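Side-chain contacts in mercuric reductase (Metallosphaera sedula, PDB 4YWO), which probably catalyses the NADPH-dependent reduction of mercuric ion to elemental mercury, using FAD as its bound cofactor: residues N35-K40 with N327-S332; P148-P151 with L156-V159; V401-V406 with E412-A417. One frame throughout, in Å; residues are numbered along the deposited sequence.

Contact 1: residues N35-K40 with N327-S332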
loop_
_atom_site.group_PDB
_atom_site.type_symbol
_atom_site.label_atom_id
_atom_site.label_comp_id
_atom_site.label_asym_id
_atom_site.label_seq_id
_atom_site.Cartn_x
_atom_site.Cartn_y
_atom_site.Cartn_z
ATOM N N ASN A 35 7.544 28.819 -13.549
ATOM C CA ASN A 35 9.020 28.856 -13.550
ATOM C C ASN A 35 9.596 27.890 -14.571
ATOM O O ASN A 35 10.549 28.244 -15.284
ATOM C CB ASN A 35 9.591 28.561 -12.158
ATOM C CG ASN A 35 9.753 29.771 -11.330
ATOM O OD1 ASN A 35 10.845 30.152 -11.061
ATOM N ND2 ASN A 35 8.671 30.376 -10.864
ATOM N N GLU A 36 9.072 26.689 -14.608
ATOM C CA GLU A 36 9.442 25.641 -15.573
ATOM C C GLU A 36 9.176 26.064 -17.039
ATOM O O GLU A 36 9.885 25.664 -17.955
ATOM C CB GLU A 36 8.743 24.335 -15.268
ATOM C CG GLU A 36 9.229 23.736 -13.924
ATOM C CD GLU A 36 8.427 22.504 -13.436
ATOM O OE1 GLU A 36 7.363 22.167 -14.026
ATOM O OE2 GLU A 36 8.907 21.844 -12.462
ATOM N N LEU A 37 8.168 26.890 -17.293
ATOM C CA LEU A 37 7.916 27.405 -18.621
ATOM C C LEU A 37 8.562 28.749 -18.818
ATOM O O LEU A 37 8.218 29.475 -19.785
ATOM C CB LEU A 37 6.399 27.533 -18.800
ATOM C CG LEU A 37 5.726 26.188 -18.667
ATOM C CD1 LEU A 37 4.186 26.276 -18.695
ATOM C CD2 LEU A 37 6.358 25.246 -19.721
ATOM N N GLY A 38 9.420 29.180 -17.898
ATOM C CA GLY A 38 10.216 30.383 -18.131
ATOM C C GLY A 38 9.552 31.708 -17.773
ATOM O O GLY A 38 9.940 32.752 -18.230
ATOM N N VAL A 39 8.530 31.667 -16.932
ATOM C CA VAL A 39 7.802 32.851 -16.511
ATOM C C VAL A 39 7.928 33.073 -14.996
ATOM O O VAL A 39 7.740 32.152 -14.195
ATOM C CB VAL A 39 6.270 32.676 -16.901
ATOM C CG1 VAL A 39 5.418 33.744 -16.236
ATOM C CG2 VAL A 39 6.075 32.677 -18.434
ATOM N N LYS A 40 8.180 34.300 -14.610
ATOM C CA LYS A 40 8.168 34.740 -13.253
ATOM C C LYS A 40 6.756 35.277 -12.928
ATOM O O LYS A 40 6.367 36.381 -13.313
ATOM C CB LYS A 40 9.179 35.821 -13.011
ATOM C CG LYS A 40 9.259 36.228 -11.566
ATOM C CD LYS A 40 10.084 37.486 -11.462
ATOM C CE LYS A 40 10.016 38.043 -10.078
ATOM N NZ LYS A 40 11.030 39.127 -9.993
ATOM N N ASN A 327 -1.828 25.369 -19.648
ATOM C CA ASN A 327 -2.803 25.755 -20.699
ATOM C C ASN A 327 -2.780 27.296 -20.885
ATOM O O ASN A 327 -2.804 27.854 -22.034
ATOM C CB ASN A 327 -4.194 25.355 -20.398
ATOM C CG ASN A 327 -4.416 23.789 -20.498
ATOM O OD1 ASN A 327 -3.600 23.131 -21.075
ATOM N ND2 ASN A 327 -5.516 23.308 -20.062
ATOM N N ALA A 328 -2.601 27.987 -19.791
ATOM C CA ALA A 328 -2.640 29.506 -19.891
ATOM C C ALA A 328 -1.443 30.006 -20.581
ATOM O O ALA A 328 -1.619 30.931 -21.443
ATOM C CB ALA A 328 -2.741 30.112 -18.466
ATOM N N LEU A 329 -0.249 29.446 -20.328
ATOM C CA LEU A 329 1.009 30.028 -20.847
ATOM C C LEU A 329 1.462 29.416 -22.182
ATOM O O LEU A 329 2.290 30.034 -22.857
ATOM C CB LEU A 329 2.162 29.926 -19.915
ATOM C CG LEU A 329 2.097 30.538 -18.521
ATOM C CD1 LEU A 329 3.215 30.171 -17.618
ATOM C CD2 LEU A 329 2.051 32.073 -18.706
ATOM N N THR A 330 0.939 28.238 -22.548
ATOM C CA THR A 330 1.447 27.593 -23.768
ATOM C C THR A 330 0.423 27.488 -24.784
ATOM O O THR A 330 0.742 27.173 -25.903
ATOM C CB THR A 330 2.079 26.183 -23.480
ATOM O OG1 THR A 330 1.058 25.285 -23.181
ATOM C CG2 THR A 330 3.028 26.219 -22.376
ATOM N N GLY A 331 -0.835 27.699 -24.462
ATOM C CA GLY A 331 -1.875 27.509 -25.392
ATOM C C GLY A 331 -2.306 26.032 -25.566
ATOM O O GLY A 331 -3.053 25.684 -26.480
ATOM N N SER A 332 -1.903 25.189 -24.623
ATOM C CA SER A 332 -2.279 23.730 -24.687
ATOM C C SER A 332 -3.763 23.557 -24.303
ATOM O O SER A 332 -4.488 24.489 -23.793
ATOM C CB SER A 332 -1.296 22.905 -23.876
ATOM O OG SER A 332 -1.243 23.430 -22.540
#
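Leu37 and Leu329 adopt the same pair of torsions: CG stands anti to the carbonyl carbon (chi1 -61° and -58°) and CD1 continues the chain, anti to CA, so that the two side chains cross obliquely, their CD1 methyls 4.2 Å apart. The setting is the Rossmann-type FAD-binding part of the chain, where two helices end side by side. Helix 25-36 is closed by a Schellman motif with Gly38 at its C-prime position: Val39 N bonds to Ala34 O, and the amide of Gly38 bonds to Asn35 O at 3.0 Å. Helix 314-330 gives way to Gly331, also at positive phi.

The turn at Gly38 presents Val39 to the same leucine. Val39 and Leu329 reach toward each other tip to tip, CG2 of Val39 coming 3.9 Å from CD1 of Leu329; the one methyl, Leu329 CD1, thus touches both Val39 and Leu37. On the Leu37 side the contact runs on to Thr330, whose CG2 lies 3.9 Å from Leu37 CD1, the two side chains at about a right angle, while its OG1 bonds to Glu326 O. No hydrogen bond joins the segments, so their hold on each other is apolar and lies near the surface. Beyond the helix end, Ser332 folds back: its OG donates to Asn327 OD1 at 2.8 Å, in the carbonyl plane and on a lone pair, with a C=O...donor angle of 140°.

Contact 2: residues P148-P151 with L156-V159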
loop_
_atom_site.group_PDB
_atom_site.type_symbol
_atom_site.label_atom_id
_atom_site.label_comp_id
_atom_site.label_asym_id
_atom_site.label_seq_id
_atom_site.Cartn_x
_atom_site.Cartn_y
_atom_site.Cartn_z
ATOM N N PRO A 148 -14.935 26.573 5.567
ATOM C CA PRO A 148 -15.990 25.792 6.110
ATOM C C PRO A 148 -17.411 26.338 5.787
ATOM O O PRO A 148 -17.625 27.541 5.887
ATOM C CB PRO A 148 -15.710 25.840 7.638
ATOM C CG PRO A 148 -14.270 26.191 7.791
ATOM C CD PRO A 148 -13.955 27.034 6.579
ATOM N N LEU A 149 -18.326 25.437 5.478
ATOM C CA LEU A 149 -19.693 25.736 5.221
ATOM C C LEU A 149 -20.388 25.758 6.582
ATOM O O LEU A 149 -20.333 24.756 7.342
ATOM C CB LEU A 149 -20.307 24.720 4.280
ATOM C CG LEU A 149 -21.753 24.861 3.846
ATOM C CD1 LEU A 149 -21.895 26.223 3.174
ATOM C CD2 LEU A 149 -22.108 23.703 2.931
ATOM N N ILE A 150 -21.009 26.913 6.896
ATOM C CA ILE A 150 -21.694 27.143 8.187
ATOM C C ILE A 150 -23.219 27.107 7.910
ATOM O O ILE A 150 -23.750 28.033 7.247
ATOM C CB ILE A 150 -21.373 28.501 8.781
ATOM C CG1 ILE A 150 -19.877 28.796 8.789
ATOM C CG2 ILE A 150 -22.049 28.649 10.145
ATOM C CD1 ILE A 150 -19.055 27.682 9.381
ATOM N N PRO A 151 -23.907 26.058 8.372
ATOM C CA PRO A 151 -25.328 25.925 8.068
ATOM C C PRO A 151 -26.112 27.025 8.819
ATOM O O PRO A 151 -25.641 27.549 9.856
ATOM C CB PRO A 151 -25.668 24.503 8.508
ATOM C CG PRO A 151 -24.640 24.145 9.505
ATOM C CD PRO A 151 -23.402 24.983 9.257
ATOM N N LEU A 156 -26.978 28.697 16.627
ATOM C CA LEU A 156 -25.615 28.169 16.391
ATOM C C LEU A 156 -24.551 29.211 16.458
ATOM O O LEU A 156 -23.513 29.021 17.113
ATOM C CB LEU A 156 -25.555 27.458 15.027
ATOM C CG LEU A 156 -24.146 26.880 14.676
ATOM C CD1 LEU A 156 -23.833 25.776 15.649
ATOM C CD2 LEU A 156 -24.126 26.372 13.222
ATOM N N ASP A 157 -24.762 30.370 15.856
ATOM C CA ASP A 157 -23.741 31.370 15.935
ATOM C C ASP A 157 -23.599 31.924 17.319
ATOM O O ASP A 157 -22.514 32.159 17.759
ATOM C CB ASP A 157 -23.982 32.454 14.908
ATOM C CG ASP A 157 -23.983 31.892 13.495
ATOM O OD1 ASP A 157 -22.895 31.571 12.945
ATOM O OD2 ASP A 157 -25.086 31.705 12.949
ATOM N N LYS A 158 -24.687 32.063 18.056
ATOM C CA LYS A 158 -24.619 32.621 19.399
ATOM C C LYS A 158 -24.000 31.652 20.397
ATOM O O LYS A 158 -23.196 32.023 21.236
ATOM C CB LYS A 158 -26.054 33.040 19.820
ATOM C CG LYS A 158 -26.311 33.246 21.312
ATOM C CD LYS A 158 -27.606 34.062 21.559
ATOM C CE LYS A 158 -28.875 33.478 20.902
ATOM N NZ LYS A 158 -29.137 32.079 21.336
ATOM N N VAL A 159 -24.337 30.380 20.280
ATOM C CA VAL A 159 -23.748 29.333 21.125
ATOM C C VAL A 159 -22.272 28.992 20.785
ATOM O O VAL A 159 -21.481 28.712 21.687
ATOM C CB VAL A 159 -24.664 28.097 21.079
ATOM C CG1 VAL A 159 -24.030 26.905 21.745
ATOM C CG2 VAL A 159 -26.044 28.364 21.728
HETATM O O HOH W 1 -25.726 29.789 11.503
#
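The carbonyl oxygen of Pro151 meets Asp157 through a water that lies 2.8 Å from Pro151 O and bridges to the carboxylate. The second leg, 2.5 Å from the water to Asp157 OD2, is shorter than an ordinary hydrogen bond, so its exact length is doubtful. The same carbonyl also has an apolar neighbour, since Leu156 CD2 approaches Pro151 O to 3.9 Å.

Leu156 supplies the apolar half of the contact. Its CG is anti to the backbone N (chi1 179°), and CD2 prolongs the extended chain, reaching from the start of helix 156-159 across to the loop. There the methyl settles 4.3 Å from Pro151 CD, with Ile150 CG2 at a similar distance on the loop. The Ile150 and Asp157 side chains pass each other at a slant, CG2 of Ile150 4.1 Å from OD1 of Asp157, so one carboxylate oxygen lies against a methyl while the other takes the water. No direct hydrogen bond joins the segments; the water between Pro151 O and Asp157 OD2 provides a polar link.

The loop follows strand 146-148, in the connection from the FAD-binding Rossmann-like domain to the second, probably NADPH-binding, domain of the pyridine nucleotide-disulphide oxidoreductase fold, whose parallel sheet holds 176-180. Leu149 pairs its backbone with Gly266, Ile150 and Pro151 rest on Leu263 of strand 260-263, and Phe161, just past helix 156-159, packs against both Ile150 and Leu156.

Contact 3: residues V401-V406 with E412-A417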
loop_
_atom_site.group_PDB
_atom_site.type_symbol
_atom_site.label_atom_id
_atom_site.label_comp_id
_atom_site.label_asym_id
_atom_site.label_seq_id
_atom_site.Cartn_x
_atom_site.Cartn_y
_atom_site.Cartn_z
ATOM N N VAL A 401 -12.992 0.449 -14.441
ATOM C CA VAL A 401 -13.362 1.778 -14.267
ATOM C C VAL A 401 -13.645 2.316 -12.868
ATOM O O VAL A 401 -13.872 3.531 -12.682
ATOM C CB VAL A 401 -14.513 2.211 -15.199
ATOM C CG1 VAL A 401 -14.142 1.979 -16.676
ATOM C CG2 VAL A 401 -15.834 1.547 -14.846
ATOM N N GLY A 402 -13.682 1.432 -11.872
ATOM C CA GLY A 402 -13.896 1.884 -10.504
ATOM C C GLY A 402 -13.380 0.808 -9.597
ATOM O O GLY A 402 -13.514 -0.402 -9.819
ATOM N N VAL A 403 -12.794 1.263 -8.481
ATOM C CA VAL A 403 -12.387 0.379 -7.383
ATOM C C VAL A 403 -12.702 1.096 -6.089
ATOM O O VAL A 403 -12.374 2.294 -5.932
ATOM C CB VAL A 403 -10.882 -0.004 -7.454
ATOM C CG1 VAL A 403 -10.435 -0.745 -6.222
ATOM C CG2 VAL A 403 -10.501 -0.689 -8.742
ATOM N N HIS A 404 -13.323 0.383 -5.135
ATOM C CA HIS A 404 -13.755 0.904 -3.879
ATOM C C HIS A 404 -13.354 -0.105 -2.866
ATOM O O HIS A 404 -13.586 -1.278 -3.011
ATOM C CB HIS A 404 -15.286 1.105 -3.886
ATOM C CG HIS A 404 -15.737 1.892 -5.071
ATOM N ND1 HIS A 404 -15.967 3.242 -5.031
ATOM C CD2 HIS A 404 -15.891 1.532 -6.367
ATOM C CE1 HIS A 404 -16.217 3.680 -6.239
ATOM N NE2 HIS A 404 -16.092 2.663 -7.083
ATOM N N ALA A 405 -12.803 0.339 -1.706
ATOM C CA ALA A 405 -12.309 -0.655 -0.763
ATOM C C ALA A 405 -12.342 -0.088 0.673
ATOM O O ALA A 405 -12.277 1.151 0.885
ATOM C CB ALA A 405 -10.896 -1.056 -1.100
ATOM N N VAL A 406 -12.487 -0.992 1.634
ATOM C CA VAL A 406 -12.378 -0.685 3.064
ATOM C C VAL A 406 -11.452 -1.784 3.593
ATOM O O VAL A 406 -11.692 -2.979 3.423
ATOM C CB VAL A 406 -13.789 -0.691 3.752
ATOM C CG1 VAL A 406 -13.562 -0.578 5.249
ATOM C CG2 VAL A 406 -14.657 0.377 3.174
ATOM N N GLU A 412 -2.888 2.686 0.492
ATOM C CA GLU A 412 -1.578 2.406 -0.119
ATOM C C GLU A 412 -1.736 1.645 -1.416
ATOM O O GLU A 412 -0.767 1.591 -2.172
ATOM C CB GLU A 412 -0.624 1.701 0.844
ATOM C CG GLU A 412 -0.263 2.514 2.069
ATOM C CD GLU A 412 0.514 3.834 1.778
ATOM O OE1 GLU A 412 0.941 3.940 0.594
ATOM O OE2 GLU A 412 0.569 4.785 2.637
ATOM N N MET A 413 -2.853 0.956 -1.611
ATOM C CA MET A 413 -3.121 0.201 -2.841
ATOM C C MET A 413 -3.994 0.955 -3.841
ATOM O O MET A 413 -4.101 0.544 -4.992
ATOM C CB MET A 413 -3.803 -1.140 -2.576
ATOM C CG MET A 413 -5.277 -1.059 -2.305
ATOM S SD MET A 413 -5.851 -2.728 -1.827
ATOM C CE MET A 413 -7.632 -2.553 -1.920
ATOM N N ILE A 414 -4.587 2.081 -3.472
ATOM C CA ILE A 414 -5.555 2.746 -4.347
ATOM C C ILE A 414 -4.820 3.389 -5.491
ATOM O O ILE A 414 -5.397 3.553 -6.574
ATOM C CB ILE A 414 -6.476 3.708 -3.579
ATOM C CG1 ILE A 414 -7.844 3.887 -4.288
ATOM C CG2 ILE A 414 -5.807 5.055 -3.289
ATOM C CD1 ILE A 414 -8.679 2.659 -4.317
ATOM N N GLY A 415 -3.493 3.663 -5.370
ATOM C CA GLY A 415 -2.792 4.182 -6.497
ATOM C C GLY A 415 -2.560 3.103 -7.575
ATOM O O GLY A 415 -2.544 3.460 -8.770
ATOM N N GLU A 416 -2.402 1.854 -7.177
ATOM C CA GLU A 416 -2.410 0.784 -8.185
ATOM C C GLU A 416 -3.693 0.767 -8.960
ATOM O O GLU A 416 -3.674 0.630 -10.223
ATOM C CB GLU A 416 -2.109 -0.558 -7.559
ATOM C CG GLU A 416 -2.088 -1.714 -8.507
ATOM C CD GLU A 416 -1.819 -3.108 -7.951
ATOM O OE1 GLU A 416 -1.323 -3.262 -6.792
ATOM O OE2 GLU A 416 -2.226 -4.109 -8.648
ATOM N N ALA A 417 -4.812 0.927 -8.274
ATOM C CA ALA A 417 -6.106 0.976 -8.958
ATOM C C ALA A 417 -6.241 2.183 -9.870
ATOM O O ALA A 417 -6.728 2.008 -10.993
ATOM C CB ALA A 417 -7.260 0.939 -7.936
#
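Val403 can be followed atom by atom onto Ala417 of the facing helix. Its CB is 3.8 Å from Ala417 CB. CG2, anti to the carbonyl carbon, comes nearer still, at 3.7 Å from that same methyl carbon. CG1, anti to the backbone N (chi1 172°), touches Ala417 CB at 4.0 Å and, on the same helix-facing side, has Ile414 CD1 4.3 Å away. One small methyl thus sits against the whole valine fork, which lets the backbones close to 6.5 Å between the CA atoms of Val403 and Ala417.

Ile414 reaches in with CD1, which lies over the plane of the Val403 carbonyl, 4.0 Å from its O. Met413 starts with CG between the backbone N and the carbonyl carbon (chi1 79°) and then runs extended, which brings CE 3.7 Å from Ala405 CB. Val403 and Ala405 alternate with His404 and Val406, whose side chains leave from the other face of the strand. Around the pair, Leu444 of helix 442-449 packs on Val403, and both carboxylate oxygens of Glu412 accept backbone N-H groups, from Ile440 and Ala441 of the second subunit.

All five touching residues are buried. A helix laid on the central strand of an antiparallel sheet, with Glu412, just ahead of the helix, bonded to the second subunit, belongs to the dimerisation domain of the pyridine nucleotide-disulphide oxidoreductase family.

Overall arrangement
Contact 3 is the buried one of the three, contact 1 lies at the surface, and contact 2 is intermediate, partly buried. No direct hydrogen bond crosses any of them, yet the chemistry shifts with place: contact 3 is mostly methyl against methyl within the dimerisation domain, contact 1 joins the ends of two helices by leucines, a valine and the methyl of a threonine, and contact 2 adds a bridging water to its apolar touch. Contacts 2 and 3 are local, their segments a few residues apart, whereas contact 1 brings together segments 287 residues apart. The three share no helix or strand; contacts 2 and 3 lie on opposite sides of the chain's centre, with centres about 35 Å apart.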